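Local coordinates for ethanolamine utilization protein EutS (Streptococcus intermedius SK54 = ATCC 27335, PDB 6XPJ) that probably serves as a minor shell protein of the choline-degrading bacterial microcompartment and crystallises mostly as homohexamers with a central pore, at residues Ala46-Leu52 and Gly81-Gly87; Ala65-Ile71 and Ser91-Ser95. The protein carries 1 engineered substitution. Residues are numbered along the deposited sequence.

Contact 1 joins two neighbouring strands of the central sheet and is buried in the core, its centre about 6 Å from that of the chain; contact 2 joins the end of helix 58-68 and the loop after it to helix 89-105, only partly buried, its centre about 14 Å from it. Their chemistry follows: contact 1 is a regular ladder of backbone hydrogen bonds, whereas contact 2 has a single direct hydrogen bond, a water bridge and small side chains. The segments alternate along the chain, since strand 46-53 leads into helix 58-68 and strand 82-87 into helix 89-105. They also touch, with Phe-85 CE1 3.7 Å from Ser-95 CB and Gly-48 N 3.6 Å from Val-92 CG1.

Contact 1: Ala46-Leu52 and Gly81-Gly87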
loop_
_atom_site.group_PDB
_atom_site.type_symbol
_atom_site.label_atom_id
_atom_site.label_comp_id
_atom_site.label_asym_id
_atom_site.label_seq_id
_atom_site.Cartn_x
_atom_site.Cartn_y
_atom_site.Cartn_z
ATOM N N ALA C 46 25.583 -18.558 5.502
ATOM C CA ALA C 46 24.144 -18.652 5.263
ATOM C C ALA C 46 23.520 -17.264 5.409
ATOM O O ALA C 46 24.139 -16.316 5.997
ATOM C CB ALA C 46 23.552 -19.626 6.236
ATOM N N ILE C 47 22.317 -17.142 4.862
ATOM C CA ILE C 47 21.478 -15.927 5.015
ATOM C C ILE C 47 20.194 -16.338 5.721
ATOM O O ILE C 47 19.547 -17.309 5.275
ATOM C CB ILE C 47 21.208 -15.283 3.646
ATOM C CG1 ILE C 47 22.512 -14.693 3.095
ATOM C CG2 ILE C 47 20.071 -14.269 3.727
ATOM C CD1 ILE C 47 23.036 -13.509 3.813
ATOM N N GLY C 48 19.820 -15.568 6.736
ATOM C CA GLY C 48 18.514 -15.677 7.399
ATOM C C GLY C 48 17.588 -14.585 6.927
ATOM O O GLY C 48 18.043 -13.425 6.793
ATOM N N VAL C 49 16.326 -14.920 6.664
ATOM C CA VAL C 49 15.282 -14.017 6.123
ATOM C C VAL C 49 14.037 -14.143 6.991
ATOM O O VAL C 49 13.544 -15.268 7.181
ATOM C CB VAL C 49 14.952 -14.346 4.663
ATOM C CG1 VAL C 49 14.086 -13.238 4.081
ATOM C CG2 VAL C 49 16.213 -14.567 3.828
ATOM N N VAL C 50 13.555 -13.010 7.479
ATOM C CA VAL C 50 12.361 -12.958 8.356
ATOM C C VAL C 50 11.349 -11.973 7.778
ATOM O O VAL C 50 11.710 -10.847 7.409
ATOM C CB VAL C 50 12.727 -12.610 9.804
ATOM C CG1 VAL C 50 11.546 -12.875 10.701
ATOM C CG2 VAL C 50 13.952 -13.393 10.272
ATOM N N SER C 51 10.097 -12.399 7.748
ATOM C CA SER C 51 8.914 -11.575 7.405
ATOM C C SER C 51 8.025 -11.427 8.630
ATOM O O SER C 51 7.599 -12.482 9.178
ATOM C CB SER C 51 8.125 -12.243 6.323
ATOM O OG SER C 51 7.012 -11.411 5.967
ATOM N N LEU C 52 7.773 -10.196 9.051
ATOM C CA LEU C 52 7.009 -9.911 10.291
ATOM C C LEU C 52 5.875 -8.936 10.025
ATOM O O LEU C 52 5.970 -8.055 9.167
ATOM C CB LEU C 52 7.923 -9.319 11.357
ATOM C CG LEU C 52 9.183 -10.102 11.666
ATOM C CD1 LEU C 52 10.400 -9.487 10.982
ATOM C CD2 LEU C 52 9.384 -10.257 13.163
ATOM N N GLY C 81 8.747 -4.548 7.113
ATOM C CA GLY C 81 8.633 -5.610 8.132
ATOM C C GLY C 81 9.557 -6.783 7.826
ATOM O O GLY C 81 9.118 -7.911 7.850
ATOM N N SER C 82 10.828 -6.513 7.536
ATOM C CA SER C 82 11.772 -7.543 7.046
ATOM C C SER C 82 13.098 -7.439 7.796
ATOM O O SER C 82 13.541 -6.328 8.074
ATOM C CB SER C 82 11.998 -7.392 5.560
ATOM O OG SER C 82 10.782 -7.185 4.863
ATOM N N VAL C 83 13.737 -8.572 8.045
ATOM C CA VAL C 83 15.110 -8.625 8.579
ATOM C C VAL C 83 15.858 -9.668 7.778
ATOM O O VAL C 83 15.311 -10.719 7.488
ATOM C CB VAL C 83 15.143 -8.944 10.075
ATOM C CG1 VAL C 83 16.580 -8.973 10.555
ATOM C CG2 VAL C 83 14.306 -7.964 10.874
ATOM N N MET C 84 17.090 -9.346 7.431
ATOM C CA MET C 84 18.026 -10.330 6.860
ATOM C C MET C 84 19.353 -10.236 7.602
ATOM O O MET C 84 19.786 -9.129 7.987
ATOM C CB MET C 84 18.185 -10.138 5.353
ATOM C CG MET C 84 16.906 -10.539 4.587
ATOM S SD MET C 84 17.083 -10.625 2.781
ATOM C CE MET C 84 15.397 -10.354 2.242
ATOM N N PHE C 85 19.992 -11.374 7.805
ATOM C CA PHE C 85 21.288 -11.421 8.508
ATOM C C PHE C 85 22.085 -12.586 7.947
ATOM O O PHE C 85 21.541 -13.438 7.240
ATOM C CB PHE C 85 21.068 -11.488 10.020
ATOM C CG PHE C 85 20.135 -12.560 10.516
ATOM C CD1 PHE C 85 20.591 -13.836 10.765
ATOM C CD2 PHE C 85 18.799 -12.259 10.810
ATOM C CE1 PHE C 85 19.737 -14.815 11.227
ATOM C CE2 PHE C 85 17.950 -13.246 11.285
ATOM C CZ PHE C 85 18.426 -14.522 11.497
ATOM N N SER C 86 23.374 -12.594 8.254
ATOM C CA SER C 86 24.296 -13.602 7.704
ATOM C C SER C 86 25.142 -14.187 8.826
ATOM O O SER C 86 25.300 -13.554 9.852
ATOM C CB SER C 86 25.162 -12.953 6.640
ATOM O OG SER C 86 25.942 -11.963 7.268
ATOM N N GLY C 87 25.683 -15.365 8.587
ATOM C CA GLY C 87 26.612 -16.009 9.518
ATOM C C GLY C 87 26.775 -17.449 9.137
ATOM O O GLY C 87 26.230 -17.869 8.116
#
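Phe-85, Val-50 and Gly-48 lose the most surface here (65, 60 and 57 Å² of a summed 580 Å²); the side chains of Phe-85 and Val-50 lie on one face of an antiparallel strand pair, where Gly-48 offers its CA. The strand axes approach to 4.6 Å at 162°. Gly-48 and Phe-85 form a hydrogen-bonded pair, Gly-48 N to Phe-85 O 2.8 Å and Phe-85 N to Gly-48 O 3.0 Å. With chi1 at 52° (p), the phenyl ring folds back across the neighbouring strand, placing Gly-48 CA 4.3 Å from its centroid and 16° off the ring normal, a CH-pi contact. A CB on Gly-48 would clash with Phe-85 CE1, so the missing side chain makes room for the ring. Val-50 CG2 approaches Phe-85 CE2 at 4.1 Å. On the other face, Val-49 CG1 meets Met-84 CE at 3.7 Å. Gly-81, at positive phi, forms a G1 beta bulge with Ser-82 opposite Asp-77. Glu-56 of a second subunit hydrogen-bonds Ser-51 and Ser-82. These are inner strands of the mixed sheet of the circularly permuted BMC domain: strands 11-28 and 72-77 flank them, while helix 89-105 packs on Val-50 and Phe-85 through Leu-96.

Contact 2: Ala65-Ile71 and Ser91-Ser95; sequences AGAAANI and SVETS. Engineered in segment 65-71: Ala-67 (natural residue Lys).
Residues 65-68 end a helix; Ala-69 leaves helical geometry (phi/psi -163°/168°), and Asn-70 (-81°/85°) centres an inverse gamma turn, with a weak Ile-71 N to Ala-69 O bond of 3.1 Å. Residues 91-95 are helical throughout. The register sets Ala-65 beside Ser-95 (CA-CA 4.4 Å) and Ala-69 beside Ser-91 (5.3 Å). One direct hydrogen bond joins the segments: Ser-95, chi1 m, donates from OG to Ala-65 O at 2.8 Å. A water bridges them, accepting from Asn-70 N (2.8 Å) and donating to Ser-91 OG (2.9 Å), which also bonds Asp-88. Close packing relies on small side chains: Ala-69 CB lies 3.4 Å from Ser-91 O. Ile-71, chi1 p, brings CG2 to 4.3 Å from Val-92 CG2. Engineered Ala-67 makes no contact across the segments. Phe-85 touches Ala-65, Ile-71, Val-92 and Ser-95, setting this packing of a helix end and its following turn on helix 89-105 against the sheet, consistent with the circularly permuted BMC fold of the EutS/PduU family.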
loop_
_atom_site.group_PDB
_atom_site.type_symbol
_atom_site.label_atom_id
_atom_site.label_comp_id
_atom_site.label_asym_id
_atom_site.label_seq_id
_atom_site.Cartn_x
_atom_site.Cartn_y
_atom_site.Cartn_z
ATOM N N ALA C 65 17.965 -11.640 17.152
ATOM C CA ALA C 65 18.888 -12.372 16.261
ATOM C C ALA C 65 20.323 -12.090 16.675
ATOM O O ALA C 65 21.074 -13.057 16.873
ATOM C CB ALA C 65 18.657 -12.038 14.811
ATOM N N GLY C 66 20.693 -10.817 16.803
ATOM C CA GLY C 66 22.072 -10.405 17.136
ATOM C C GLY C 66 22.476 -10.797 18.539
ATOM O O GLY C 66 23.691 -11.120 18.755
ATOM N N ALA C 67 21.533 -10.876 19.475
ATOM C CA ALA C 67 21.827 -11.282 20.876
ATOM C C ALA C 67 21.990 -12.814 20.944
ATOM O O ALA C 67 22.668 -13.289 21.883
ATOM C CB ALA C 67 20.765 -10.819 21.825
ATOM N N ALA C 68 21.365 -13.566 20.027
ATOM C CA ALA C 68 21.221 -15.047 20.101
ATOM C C ALA C 68 22.505 -15.770 19.673
ATOM O O ALA C 68 22.756 -16.915 20.159
ATOM C CB ALA C 68 20.060 -15.489 19.238
ATOM N N ALA C 69 23.252 -15.206 18.730
ATOM C CA ALA C 69 24.333 -15.920 18.024
ATOM C C ALA C 69 25.214 -14.888 17.344
ATOM O O ALA C 69 24.789 -13.718 17.262
ATOM C CB ALA C 69 23.736 -16.866 17.007
ATOM N N ASN C 70 26.374 -15.326 16.864
ATOM C CA ASN C 70 27.347 -14.464 16.152
ATOM C C ASN C 70 26.895 -14.312 14.696
ATOM O O ASN C 70 27.359 -15.044 13.815
ATOM C CB ASN C 70 28.754 -15.039 16.224
ATOM C CG ASN C 70 29.770 -14.156 15.536
ATOM O OD1 ASN C 70 29.498 -12.987 15.257
ATOM N ND2 ASN C 70 30.931 -14.717 15.241
ATOM N N ILE C 71 26.017 -13.368 14.463
ATOM C CA ILE C 71 25.483 -13.079 13.112
ATOM C C ILE C 71 25.810 -11.616 12.815
ATOM O O ILE C 71 26.104 -10.829 13.748
ATOM C CB ILE C 71 23.981 -13.439 12.989
ATOM C CG1 ILE C 71 23.108 -12.708 14.009
ATOM C CG2 ILE C 71 23.763 -14.958 13.047
ATOM C CD1 ILE C 71 22.528 -11.427 13.521
ATOM N N SER C 91 24.750 -20.663 13.399
ATOM C CA SER C 91 24.460 -19.360 14.056
ATOM C C SER C 91 23.160 -18.778 13.493
ATOM O O SER C 91 22.313 -18.302 14.262
ATOM C CB SER C 91 25.579 -18.359 13.896
ATOM O OG SER C 91 26.771 -18.834 14.519
ATOM N N VAL C 92 23.000 -18.854 12.180
ATOM C CA VAL C 92 21.791 -18.292 11.518
ATOM C C VAL C 92 20.561 -19.086 11.985
ATOM O O VAL C 92 19.534 -18.472 12.330
ATOM C CB VAL C 92 21.936 -18.302 9.991
ATOM C CG1 VAL C 92 20.600 -18.014 9.330
ATOM C CG2 VAL C 92 22.979 -17.291 9.567
ATOM N N GLU C 93 20.646 -20.407 12.028
ATOM C CA GLU C 93 19.500 -21.204 12.534
ATOM C C GLU C 93 19.195 -20.852 13.998
ATOM O O GLU C 93 17.991 -20.770 14.371
ATOM C CB GLU C 93 19.762 -22.693 12.377
ATOM C CG GLU C 93 19.826 -23.119 10.948
ATOM C CD GLU C 93 19.916 -24.615 10.721
ATOM O OE1 GLU C 93 19.837 -25.012 9.554
ATOM O OE2 GLU C 93 20.051 -25.360 11.706
ATOM N N THR C 94 20.214 -20.729 14.868
ATOM C CA THR C 94 20.016 -20.392 16.294
ATOM C C THR C 94 19.247 -19.078 16.385
ATOM O O THR C 94 18.279 -18.986 17.149
ATOM C CB THR C 94 21.343 -20.314 17.058
ATOM O OG1 THR C 94 21.856 -21.649 17.045
ATOM C CG2 THR C 94 21.182 -19.793 18.470
ATOM N N SER C 95 19.658 -18.072 15.611
ATOM C CA SER C 95 19.011 -16.745 15.645
ATOM C C SER C 95 17.550 -16.862 15.182
ATOM O O SER C 95 16.680 -16.253 15.787
ATOM C CB SER C 95 19.770 -15.742 14.825
ATOM O OG SER C 95 21.027 -15.436 15.445
HETATM O O HOH W 1 27.068 -17.974 17.287
#